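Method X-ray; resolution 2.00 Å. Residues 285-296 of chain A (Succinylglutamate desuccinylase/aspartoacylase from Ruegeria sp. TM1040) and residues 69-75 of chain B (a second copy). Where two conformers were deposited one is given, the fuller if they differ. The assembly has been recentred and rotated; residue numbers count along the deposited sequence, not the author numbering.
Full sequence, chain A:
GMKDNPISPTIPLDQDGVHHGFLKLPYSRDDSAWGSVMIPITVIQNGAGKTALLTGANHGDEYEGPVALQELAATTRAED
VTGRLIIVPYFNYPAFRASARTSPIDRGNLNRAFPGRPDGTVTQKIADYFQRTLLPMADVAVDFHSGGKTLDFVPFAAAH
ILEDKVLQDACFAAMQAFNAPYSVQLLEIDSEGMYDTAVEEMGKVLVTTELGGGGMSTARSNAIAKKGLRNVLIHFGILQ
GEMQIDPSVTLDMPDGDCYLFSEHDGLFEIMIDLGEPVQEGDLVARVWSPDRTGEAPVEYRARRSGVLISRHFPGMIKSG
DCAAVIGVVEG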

# COMPACT_ATOMS: atom_id res chain seq x y z
N ALA A 285 -33.19 -2.65 12.00
CA ALA A 285 -31.88 -3.29 11.86
C ALA A 285 -31.31 -3.71 13.19
O ALA A 285 -31.68 -3.14 14.25
CB ALA A 285 -30.91 -2.36 11.17
N ARG A 286 -30.44 -4.72 13.16
CA ARG A 286 -29.64 -5.09 14.33
C ARG A 286 -28.18 -5.20 13.94
O ARG A 286 -27.85 -5.73 12.87
CB ARG A 286 -30.12 -6.41 14.92
CG ARG A 286 -31.58 -6.40 15.33
CD ARG A 286 -31.97 -7.64 16.10
NE ARG A 286 -31.97 -8.84 15.27
CZ ARG A 286 -32.28 -10.04 15.72
NH1 ARG A 286 -32.63 -10.20 16.99
NH2 ARG A 286 -32.22 -11.09 14.90
N VAL A 287 -27.31 -4.69 14.82
CA VAL A 287 -25.87 -4.83 14.67
C VAL A 287 -25.30 -5.87 15.67
O VAL A 287 -25.42 -5.72 16.93
CB VAL A 287 -25.15 -3.47 14.82
CG1 VAL A 287 -23.65 -3.65 14.47
CG2 VAL A 287 -25.75 -2.46 13.83
N TRP A 288 -24.72 -6.94 15.10
CA TRP A 288 -24.17 -8.06 15.89
C TRP A 288 -22.67 -7.82 16.05
O TRP A 288 -22.03 -7.23 15.19
CB TRP A 288 -24.41 -9.40 15.20
CG TRP A 288 -25.83 -9.80 15.07
CD1 TRP A 288 -26.69 -9.49 14.04
CD2 TRP A 288 -26.59 -10.55 16.01
NE1 TRP A 288 -27.94 -10.04 14.29
CE2 TRP A 288 -27.91 -10.66 15.51
CE3 TRP A 288 -26.28 -11.15 17.24
CZ2 TRP A 288 -28.91 -11.37 16.19
CZ3 TRP A 288 -27.28 -11.80 17.93
CH2 TRP A 288 -28.58 -11.92 17.39
N SER A 289 -22.12 -8.29 17.15
CA SER A 289 -20.70 -8.18 17.42
C SER A 289 -19.92 -8.87 16.35
O SER A 289 -20.17 -10.05 16.05
CB SER A 289 -20.33 -8.84 18.76
OG SER A 289 -18.92 -8.86 18.95
N PRO A 290 -18.93 -8.16 15.80
CA PRO A 290 -18.01 -8.74 14.84
C PRO A 290 -16.89 -9.55 15.46
O PRO A 290 -16.09 -10.11 14.74
CB PRO A 290 -17.38 -7.51 14.20
CG PRO A 290 -17.19 -6.61 15.33
CD PRO A 290 -18.47 -6.81 16.20
N ASP A 291 -16.80 -9.61 16.78
CA ASP A 291 -15.66 -10.32 17.35
C ASP A 291 -15.91 -11.27 18.53
O ASP A 291 -14.97 -11.78 19.11
CB ASP A 291 -14.57 -9.33 17.70
CG ASP A 291 -14.99 -8.31 18.74
OD1 ASP A 291 -15.96 -8.50 19.47
OD2 ASP A 291 -14.27 -7.31 18.84
N ARG A 292 -17.16 -11.51 18.86
CA ARG A 292 -17.50 -12.55 19.82
C ARG A 292 -18.93 -13.06 19.59
O ARG A 292 -19.72 -12.48 18.84
CB ARG A 292 -17.33 -12.04 21.26
CG ARG A 292 -18.21 -10.86 21.68
CD ARG A 292 -17.52 -10.01 22.79
NE ARG A 292 -16.33 -9.33 22.28
CZ ARG A 292 -15.06 -9.50 22.70
NH1 ARG A 292 -14.75 -10.30 23.71
NH2 ARG A 292 -14.08 -8.83 22.10
N THR A 293 -19.25 -14.17 20.25
CA THR A 293 -20.59 -14.72 20.25
C THR A 293 -21.23 -14.51 21.60
O THR A 293 -20.56 -14.26 22.61
CB THR A 293 -20.56 -16.24 19.99
OG1 THR A 293 -19.71 -16.87 20.97
CG2 THR A 293 -20.03 -16.53 18.52
N GLY A 294 -22.55 -14.65 21.61
CA GLY A 294 -23.32 -14.70 22.85
C GLY A 294 -23.82 -13.34 23.31
O GLY A 294 -24.55 -13.27 24.29
N GLU A 295 -23.46 -12.28 22.61
CA GLU A 295 -23.80 -10.93 23.05
C GLU A 295 -25.12 -10.49 22.42
O GLU A 295 -25.36 -10.73 21.25
CB GLU A 295 -22.66 -9.99 22.64
CG GLU A 295 -22.54 -8.69 23.40
CD GLU A 295 -21.25 -7.92 23.05
OE1 GLU A 295 -21.25 -7.11 22.10
OE2 GLU A 295 -20.24 -8.13 23.74
N ALA A 296 -25.99 -9.82 23.19
CA ALA A 296 -27.20 -9.24 22.63
C ALA A 296 -26.82 -8.21 21.56
O ALA A 296 -25.89 -7.41 21.75
CB ALA A 296 -28.07 -8.58 23.72
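Chain B (69-75) LQELAAT

How does chain B lie on chain A? Residues 69-75 form a helix that crosses strand 285-288 of chain A at 78°, with the axes 10.5 Å apart at closest approach. The loop after the strand also meets the helix: CA of G294(A) lies 4.3 Å from CA of A74(B).

Why is the side chain of Q70(B) bent? Its chi1 and chi2 are both m, and its amide enters the loop. There NE2 of Q70(B) donates to O of R292(A) at 3.0 Å, nearly straight, and weakly to O of S289(A) at 2.9 Å. A water links the other end, donating to OE1 and O of Q70(B) and accepting from N of G294(A).

What does W288(A) rest on? With chi1 m and chi2 88°, its indole lays one face against the backbone between Q70(B) and E71(B); CH2 of W288(A) is 3.5 Å from CA of E71(B). At the ring edge, CZ3 of W288(A) meets CB of A74(B) at 3.8 Å.

How do the charged side chains meet? The CA-to-CB bond of E71(B) points sideways relative to the chain A stretch, but the side chain extends, chi1 and chi2 both t, to reach R286(A), whose chi angles run m, t, m. NH2 of R286(A) and OE1 of E71(B) form a salt bridge of 2.7 Å, the carboxylate oxygen lying near the guanidinium plane.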

# COMPACT_ATOMS: atom_id res chain seq x y z
N LEU B 69 -26.23 -17.68 12.44
CA LEU B 69 -25.44 -18.36 13.48
C LEU B 69 -25.22 -17.48 14.69
O LEU B 69 -25.26 -17.98 15.83
CB LEU B 69 -24.12 -18.93 12.93
CG LEU B 69 -24.31 -20.06 11.90
CD1 LEU B 69 -23.01 -20.46 11.16
CD2 LEU B 69 -24.90 -21.30 12.62
N GLN B 70 -25.02 -16.17 14.48
CA GLN B 70 -24.91 -15.29 15.64
C GLN B 70 -26.23 -15.33 16.41
O GLN B 70 -26.22 -15.41 17.63
CB GLN B 70 -24.57 -13.85 15.29
CG GLN B 70 -23.12 -13.59 15.00
CD GLN B 70 -22.24 -13.60 16.28
OE1 GLN B 70 -22.31 -14.52 17.10
NE2 GLN B 70 -21.43 -12.59 16.42
N GLU B 71 -27.36 -15.29 15.71
CA GLU B 71 -28.66 -15.31 16.40
C GLU B 71 -28.87 -16.65 17.12
O GLU B 71 -29.28 -16.69 18.27
CB GLU B 71 -29.80 -15.07 15.43
CG GLU B 71 -31.14 -14.94 16.12
CD GLU B 71 -32.28 -14.87 15.14
OE1 GLU B 71 -32.53 -13.78 14.58
OE2 GLU B 71 -32.92 -15.90 14.94
N LEU B 72 -28.54 -17.74 16.44
CA LEU B 72 -28.61 -19.05 17.06
C LEU B 72 -27.79 -19.11 18.36
O LEU B 72 -28.28 -19.57 19.38
CB LEU B 72 -28.15 -20.16 16.10
CG LEU B 72 -28.51 -21.59 16.57
CD1 LEU B 72 -30.02 -21.87 16.40
CD2 LEU B 72 -27.69 -22.61 15.85
N ALA B 73 -26.57 -18.60 18.32
CA ALA B 73 -25.67 -18.72 19.48
C ALA B 73 -26.18 -17.86 20.65
O ALA B 73 -25.99 -18.20 21.82
CB ALA B 73 -24.25 -18.32 19.12
N ALA B 74 -26.82 -16.75 20.31
CA ALA B 74 -27.24 -15.77 21.32
C ALA B 74 -28.62 -16.06 21.89
O ALA B 74 -28.95 -15.54 22.93
CB ALA B 74 -27.23 -14.36 20.71
N THR B 75 -29.44 -16.84 21.21
CA THR B 75 -30.85 -16.97 21.61
C THR B 75 -31.31 -18.41 21.93
O THR B 75 -32.43 -18.61 22.29
CB THR B 75 -31.78 -16.33 20.53
OG1 THR B 75 -31.77 -17.13 19.34
CG2 THR B 75 -31.35 -14.90 20.18
O HOH W 1 -23.95 -14.69 18.94